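Local structure of pseudouridine synthase (Pyrococcus abyssi, 2AUS) at residues R68-E73 and D222-W227; D211-T216 and A239-E244; E61-I66 and A75-T80. The protein probably catalyses the isomerisation of uridine to pseudouridine in RNA, acting as a TruB-family (Cbf5-type) pseudouridine synthase. All blocks are in the same frame, centred on the assembly; numbering follows the deposited sequence.

Contact 1 (R68-E73 and D222-W227)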
# COMPACT_ATOMS: atom_id res chain seq x y z
N ARG A 68 13.33 -8.69 7.46
CA ARG A 68 14.13 -8.03 6.43
C ARG A 68 14.86 -6.83 7.00
O ARG A 68 16.05 -6.66 6.77
CB ARG A 68 13.25 -7.60 5.25
CG ARG A 68 12.51 -8.75 4.61
CD ARG A 68 11.99 -8.41 3.22
NE ARG A 68 11.25 -9.54 2.66
CZ ARG A 68 9.96 -9.76 2.86
NH1 ARG A 68 9.23 -8.93 3.59
NH2 ARG A 68 9.38 -10.84 2.34
N ILE A 69 14.15 -6.00 7.75
CA ILE A 69 14.73 -4.81 8.34
C ILE A 69 15.88 -5.13 9.29
O ILE A 69 16.94 -4.52 9.22
CB ILE A 69 13.68 -4.00 9.13
CG1 ILE A 69 12.55 -3.58 8.19
CG2 ILE A 69 14.34 -2.78 9.79
CD1 ILE A 69 11.35 -2.98 8.91
N LEU A 70 15.66 -6.08 10.19
CA LEU A 70 16.68 -6.43 11.16
C LEU A 70 17.60 -7.55 10.69
O LEU A 70 18.39 -8.06 11.47
CB LEU A 70 16.02 -6.80 12.50
CG LEU A 70 15.06 -5.75 13.08
CD1 LEU A 70 14.49 -6.25 14.41
CD2 LEU A 70 15.79 -4.42 13.28
N ASN A 71 17.51 -7.92 9.41
CA ASN A 71 18.37 -8.97 8.87
C ASN A 71 18.35 -10.21 9.76
O ASN A 71 19.39 -10.72 10.16
CB ASN A 71 19.80 -8.44 8.74
CG ASN A 71 19.96 -7.47 7.57
OD1 ASN A 71 20.24 -7.87 6.45
ND2 ASN A 71 19.76 -6.18 7.84
N LEU A 72 17.14 -10.69 10.05
CA LEU A 72 16.97 -11.86 10.91
C LEU A 72 16.63 -13.09 10.09
O LEU A 72 16.23 -12.98 8.93
CB LEU A 72 15.83 -11.62 11.90
CG LEU A 72 15.81 -10.30 12.67
CD1 LEU A 72 14.57 -10.27 13.55
CD2 LEU A 72 17.07 -10.13 13.49
N GLU A 73 16.80 -14.25 10.70
CA GLU A 73 16.49 -15.52 10.06
C GLU A 73 15.10 -15.96 10.51
O GLU A 73 14.32 -16.47 9.71
CB GLU A 73 17.52 -16.58 10.47
CG GLU A 73 18.91 -16.35 9.91
CD GLU A 73 19.00 -16.66 8.43
OE1 GLU A 73 18.01 -16.40 7.71
OE2 GLU A 73 20.06 -17.17 7.98
N ASP A 222 15.07 3.06 11.10
CA ASP A 222 15.99 4.12 11.48
C ASP A 222 16.97 3.75 12.59
O ASP A 222 18.15 4.10 12.53
CB ASP A 222 15.21 5.38 11.86
CG ASP A 222 14.34 5.88 10.74
OD1 ASP A 222 14.52 5.42 9.59
OD2 ASP A 222 13.47 6.74 10.99
N TYR A 223 16.49 3.04 13.60
CA TYR A 223 17.35 2.65 14.71
C TYR A 223 18.39 1.62 14.26
O TYR A 223 19.52 1.61 14.74
CB TYR A 223 16.50 2.07 15.84
CG TYR A 223 15.52 3.04 16.44
CD1 TYR A 223 14.46 2.59 17.21
CD2 TYR A 223 15.68 4.42 16.28
CE1 TYR A 223 13.57 3.47 17.81
CE2 TYR A 223 14.80 5.32 16.88
CZ TYR A 223 13.74 4.83 17.64
OH TYR A 223 12.85 5.70 18.24
N TYR A 224 18.00 0.76 13.33
CA TYR A 224 18.91 -0.25 12.83
C TYR A 224 20.01 0.46 12.05
O TYR A 224 21.16 0.04 12.07
CB TYR A 224 18.16 -1.24 11.94
CG TYR A 224 18.96 -2.47 11.63
CD1 TYR A 224 19.52 -2.66 10.36
CD2 TYR A 224 19.17 -3.46 12.59
CE1 TYR A 224 20.26 -3.80 10.06
CE2 TYR A 224 19.90 -4.60 12.30
CZ TYR A 224 20.45 -4.76 11.04
OH TYR A 224 21.18 -5.89 10.74
N HIS A 225 19.63 1.54 11.37
CA HIS A 225 20.57 2.35 10.60
C HIS A 225 21.55 3.04 11.55
O HIS A 225 22.76 3.04 11.32
CB HIS A 225 19.83 3.42 9.78
CG HIS A 225 19.49 2.98 8.39
ND1 HIS A 225 20.30 3.23 7.31
CD2 HIS A 225 18.43 2.29 7.91
CE1 HIS A 225 19.76 2.72 6.22
NE2 HIS A 225 18.62 2.14 6.55
N PHE A 226 21.03 3.62 12.63
CA PHE A 226 21.88 4.30 13.60
C PHE A 226 22.89 3.32 14.20
O PHE A 226 24.01 3.70 14.55
CB PHE A 226 21.03 4.91 14.72
CG PHE A 226 20.08 5.98 14.26
CD1 PHE A 226 19.03 6.39 15.07
CD2 PHE A 226 20.23 6.59 13.01
CE1 PHE A 226 18.15 7.38 14.66
CE2 PHE A 226 19.35 7.58 12.58
CZ PHE A 226 18.31 7.98 13.41
N TRP A 227 22.49 2.07 14.32
CA TRP A 227 23.36 1.04 14.86
C TRP A 227 24.39 0.58 13.83
O TRP A 227 25.59 0.70 14.05
CB TRP A 227 22.53 -0.16 15.35
CG TRP A 227 23.35 -1.29 15.87
CD1 TRP A 227 24.49 -1.21 16.61
CD2 TRP A 227 23.07 -2.69 15.71
NE1 TRP A 227 24.94 -2.46 16.93
CE2 TRP A 227 24.09 -3.39 16.39
CE3 TRP A 227 22.06 -3.42 15.07
CZ2 TRP A 227 24.13 -4.79 16.45
CZ3 TRP A 227 22.10 -4.81 15.13
CH2 TRP A 227 23.13 -5.48 15.81
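The ring of Y224 lies flat against the backbone of a helix end: the carbonyl oxygen of I69 sits over its face, I69 O being 3.4 Å from Y224 CD1. The end in question is a Schellman motif closing helix 59-69, with L72 N turned back to K67 O and N71 N making a weak bond to R68 O. N71 occupies the C-prime position of this motif with a positive phi, a conformation that asparagine tolerates better than most residues. On the same face as the I69 oxygen, L70 contributes a CH-pi contact: its CA stands over the ring, 4.1 Å from the Y224 ring centroid. Methyl CD2 of L70 also touches the ring, 3.6 Å from Y224 CD2, the two side chains crossing obliquely. The leucine packs on I236 and L93 as well, so a branched apolar side chain suits a place between three neighbours. Because Y224 has CG anti to its backbone N (chi1 -167°), the phenol extends from helix 217-228 across the turn. D222, on that same helix, points away from the turn, and its carboxylate pairs with basic side chains on the chain of another protein. A tyrosine suits the join because its flat ring covers backbone while its hydroxyl reaches a polar side chain. That last link is weak: N71 ND2 donates to Y224 OH over 3.2 Å, bent to 124° at the hydrogen, with the amide plane tilted 23° from the ring plane.

Contact 2 (D211-T216 and A239-E244)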
# COMPACT_ATOMS: atom_id res chain seq x y z
N ASP A 211 3.24 2.14 25.53
CA ASP A 211 4.12 2.89 26.42
C ASP A 211 5.38 3.21 25.63
O ASP A 211 5.39 3.09 24.40
CB ASP A 211 4.43 2.06 27.66
CG ASP A 211 5.08 0.72 27.34
OD1 ASP A 211 5.13 -0.13 28.24
OD2 ASP A 211 5.55 0.53 26.19
N GLU A 212 6.44 3.62 26.31
CA GLU A 212 7.66 3.99 25.60
C GLU A 212 8.24 2.87 24.74
O GLU A 212 8.99 3.15 23.81
CB GLU A 212 8.73 4.51 26.57
CG GLU A 212 9.39 3.47 27.46
CD GLU A 212 8.43 2.85 28.46
OE1 GLU A 212 7.56 3.59 28.99
OE2 GLU A 212 8.54 1.64 28.73
N THR A 213 7.89 1.62 25.03
CA THR A 213 8.44 0.51 24.26
C THR A 213 7.73 0.22 22.95
O THR A 213 8.21 -0.59 22.14
CB THR A 213 8.48 -0.80 25.07
OG1 THR A 213 7.15 -1.28 25.26
CG2 THR A 213 9.13 -0.56 26.43
N LEU A 214 6.59 0.86 22.72
CA LEU A 214 5.85 0.64 21.48
C LEU A 214 6.59 1.33 20.35
O LEU A 214 6.79 2.54 20.39
CB LEU A 214 4.43 1.21 21.57
CG LEU A 214 3.56 0.97 20.33
CD1 LEU A 214 3.23 -0.52 20.23
CD2 LEU A 214 2.28 1.80 20.42
N VAL A 215 7.01 0.56 19.34
CA VAL A 215 7.74 1.13 18.22
C VAL A 215 7.10 0.79 16.87
O VAL A 215 6.33 -0.16 16.76
CB VAL A 215 9.21 0.65 18.21
CG1 VAL A 215 9.92 1.17 19.47
CG2 VAL A 215 9.27 -0.87 18.15
N THR A 216 7.43 1.58 15.85
CA THR A 216 6.90 1.36 14.52
C THR A 216 7.97 0.80 13.60
O THR A 216 9.16 0.84 13.93
CB THR A 216 6.40 2.68 13.88
OG1 THR A 216 7.51 3.56 13.69
CG2 THR A 216 5.36 3.36 14.76
N ALA A 239 14.51 -0.24 21.43
CA ALA A 239 13.39 -0.62 20.57
C ALA A 239 13.05 -2.11 20.68
O ALA A 239 11.98 -2.53 20.24
CB ALA A 239 13.72 -0.27 19.11
N ILE A 240 13.96 -2.89 21.27
CA ILE A 240 13.76 -4.33 21.44
C ILE A 240 13.82 -4.69 22.92
O ILE A 240 14.74 -4.28 23.63
CB ILE A 240 14.84 -5.12 20.67
CG1 ILE A 240 14.76 -4.77 19.18
CG2 ILE A 240 14.67 -6.62 20.89
CD1 ILE A 240 15.88 -5.36 18.33
N GLN A 241 12.84 -5.45 23.40
CA GLN A 241 12.84 -5.81 24.81
C GLN A 241 13.40 -7.20 25.02
O GLN A 241 13.38 -8.03 24.11
CB GLN A 241 11.41 -5.77 25.38
CG GLN A 241 10.63 -4.51 25.01
CD GLN A 241 11.47 -3.27 25.14
OE1 GLN A 241 12.07 -3.02 26.18
NE2 GLN A 241 11.52 -2.48 24.08
N PRO A 242 13.93 -7.48 26.23
CA PRO A 242 14.46 -8.82 26.47
C PRO A 242 13.26 -9.77 26.38
O PRO A 242 12.14 -9.38 26.73
CB PRO A 242 15.01 -8.73 27.89
CG PRO A 242 15.34 -7.27 28.05
CD PRO A 242 14.14 -6.60 27.39
N MET A 243 13.48 -10.99 25.91
CA MET A 243 12.37 -11.93 25.78
C MET A 243 11.61 -12.14 27.09
O MET A 243 10.43 -12.52 27.08
CB MET A 243 12.89 -13.28 25.27
CG MET A 243 13.78 -13.99 26.27
SD MET A 243 14.37 -15.59 25.70
CE MET A 243 15.83 -15.81 26.75
N GLU A 244 12.29 -11.91 28.21
CA GLU A 244 11.68 -12.08 29.54
C GLU A 244 10.42 -11.23 29.72
O GLU A 244 9.55 -11.55 30.53
CB GLU A 244 12.69 -11.71 30.64
CG GLU A 244 13.85 -12.70 30.85
CD GLU A 244 14.83 -12.79 29.68
OE1 GLU A 244 14.88 -11.85 28.85
OE2 GLU A 244 15.56 -13.80 29.60
O HOH W 1 9.65 -2.75 21.65
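Q241 lays its terminal amide over the aliphatic part of T213, NE2 coming within 3.6 Å of T213 CB while the amide carbon CD lies 3.8 Å from methyl CG2 of T213. The threonine belongs to a type I beta turn, D211 to L214, that also holds an Asx turn and leads into the short strand 214-215. One carboxylate oxygen stiffens it: D211 OD2 takes the hydroxyl of T213 on its syn lone pair, OG1 to OD2 2.6 Å, and receives T213 N from above the carboxylate plane. Aspartate fits here because its short side chain reaches the backbone two residues on. T213 OG1 also bonds N50 ND2 on strand 47-53, so the turn is fastened to the sheet. Replacing T213 with a valine would probably leave N50 and the D211 carboxylate without the hydroxyl they share. Strands 214-215 and 241-242 both pair with strand 47-53, parallel and antiparallel respectively, V215 bonding to N50 and D52 and Q241 to V48. Beyond the turn, at V215, the contact is apolar: V215 CG1 approaches A239 CB at 4.1 Å, a small residue leaving room for the branched one, and A239 is also covered by L220 and Y223 of helix 217-228. The glutamine's bend at chi2 (-43°) folds its amide back, which suits a residue whose NE2 donates to K238 O as well. Its other partner is a water that ties the segments together, accepting from Q241 NE2 and donating to T213 O at 2.6 Å and to A239 O at 2.7 Å.

Contact 3 (E61-I66 and A75-T80)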
# COMPACT_ATOMS: atom_id res chain seq x y z
N GLU A 61 2.85 -10.72 7.12
CA GLU A 61 3.61 -9.81 6.26
C GLU A 61 4.44 -8.83 7.08
O GLU A 61 5.57 -8.51 6.71
CB GLU A 61 2.66 -9.05 5.33
CG GLU A 61 1.82 -9.96 4.45
CD GLU A 61 0.95 -9.20 3.48
OE1 GLU A 61 0.14 -8.35 3.92
OE2 GLU A 61 1.07 -9.46 2.26
N VAL A 62 3.87 -8.35 8.19
CA VAL A 62 4.57 -7.41 9.07
C VAL A 62 5.82 -8.09 9.66
O VAL A 62 6.89 -7.48 9.75
CB VAL A 62 3.65 -6.94 10.21
CG1 VAL A 62 4.44 -6.16 11.24
CG2 VAL A 62 2.54 -6.08 9.63
N VAL A 63 5.68 -9.34 10.07
CA VAL A 63 6.80 -10.07 10.62
C VAL A 63 7.87 -10.25 9.53
O VAL A 63 9.07 -10.11 9.79
CB VAL A 63 6.37 -11.45 11.16
CG1 VAL A 63 7.58 -12.24 11.61
CG2 VAL A 63 5.41 -11.27 12.32
N ALA A 64 7.43 -10.53 8.31
CA ALA A 64 8.36 -10.70 7.20
C ALA A 64 9.17 -9.41 7.04
O ALA A 64 10.38 -9.46 6.82
CB ALA A 64 7.59 -11.01 5.90
N TRP A 65 8.50 -8.26 7.14
CA TRP A 65 9.19 -6.97 7.02
C TRP A 65 10.21 -6.80 8.13
O TRP A 65 11.32 -6.30 7.91
CB TRP A 65 8.19 -5.81 7.10
CG TRP A 65 7.34 -5.63 5.88
CD1 TRP A 65 7.61 -6.08 4.62
CD2 TRP A 65 6.11 -4.89 5.79
NE1 TRP A 65 6.63 -5.66 3.75
CE2 TRP A 65 5.70 -4.92 4.44
CE3 TRP A 65 5.33 -4.19 6.72
CZ2 TRP A 65 4.54 -4.29 3.99
CZ3 TRP A 65 4.17 -3.55 6.28
CH2 TRP A 65 3.78 -3.61 4.92
N ILE A 66 9.83 -7.20 9.34
CA ILE A 66 10.72 -7.07 10.48
C ILE A 66 11.99 -7.92 10.28
O ILE A 66 13.09 -7.49 10.59
CB ILE A 66 9.98 -7.46 11.78
CG1 ILE A 66 9.06 -6.30 12.19
CG2 ILE A 66 10.96 -7.81 12.88
CD1 ILE A 66 8.14 -6.62 13.34
N ALA A 75 11.54 -15.07 13.27
CA ALA A 75 10.75 -14.12 14.04
C ALA A 75 9.33 -14.65 14.02
O ALA A 75 8.97 -15.39 13.11
CB ALA A 75 10.80 -12.74 13.42
N GLY A 76 8.53 -14.27 15.01
CA GLY A 76 7.15 -14.72 15.06
C GLY A 76 6.31 -13.79 15.91
O GLY A 76 6.79 -13.19 16.87
N HIS A 77 5.03 -13.65 15.56
CA HIS A 77 4.17 -12.77 16.32
C HIS A 77 3.28 -13.51 17.30
O HIS A 77 3.02 -14.70 17.15
CB HIS A 77 3.29 -11.94 15.37
CG HIS A 77 2.28 -12.75 14.61
ND1 HIS A 77 2.60 -13.46 13.48
CD2 HIS A 77 0.96 -12.97 14.84
CE1 HIS A 77 1.52 -14.08 13.03
NE2 HIS A 77 0.51 -13.80 13.84
N GLY A 78 2.81 -12.78 18.30
CA GLY A 78 1.93 -13.35 19.29
C GLY A 78 0.58 -12.67 19.13
O GLY A 78 0.51 -11.45 19.09
N GLY A 79 -0.48 -13.47 19.01
CA GLY A 79 -1.81 -12.90 18.87
C GLY A 79 -2.02 -12.21 17.53
O GLY A 79 -1.80 -11.00 17.42
N THR A 80 -2.44 -12.97 16.53
CA THR A 80 -2.67 -12.42 15.20
C THR A 80 -3.66 -11.26 15.20
O THR A 80 -4.74 -11.35 15.79
CB THR A 80 -3.21 -13.48 14.21
OG1 THR A 80 -2.26 -14.56 14.10
CG2 THR A 80 -3.42 -12.86 12.83
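V63 sets its two methyls against two residues of strand 75-77, A75 and H77, within a beta-alpha-beta crossover in which helix 59-69 links strands 47-53 and 75-77. The helix runs roughly antiparallel to strand 75-77, their axes 8.2 Å apart at 149°. Apolar contacts carry the join: V63 CG1, anti to its backbone N (chi1 175°), meets A75 CB at 3.7 Å, and V63 CG2 reaches the ring of H77 obliquely, 3.7 Å from ND1. A beta-branched valine suits this place, since one branch serves each neighbour, while alanine on the strand allows the close approach. Between them G76 would direct a CB away from the helix, and its backbone N lies near V63 CG1. V62 and I66, one turn apart on the helix, pack on strands 47-53 and 88-93. The polar contact lies within 75-80, where G78 to T80 open the glycine-rich loop that in TruB-family enzymes leads to the catalytic aspartate. There H77 NE2 and T80 OG1 share a hydrogen bond of 2.9 Å, nearly straight at 162°.

In the fold
The three contacts form a compact cluster, their centres 14 to 15 Å apart. Along the chain the segments of contact 3 and contact 1 alternate, for helix 59-69 supplies 61-66 to one and its C-terminal end to the other. Contact 2 opens after contact 3 has closed, and its segments alternate with those of contact 1, since helix 217-228 follows strand 214-215. Contacts 2 and 3 reach the same mixed sheet without touching, their nearest atoms about 7 Å apart. Contacts 1 and 2 do touch, where Y223 CD1 packs 3.5 Å from A239 CB. Two helices and one sheet thus join residues 61-80 to 211-244 in the pseudouridine synthase part of the chain.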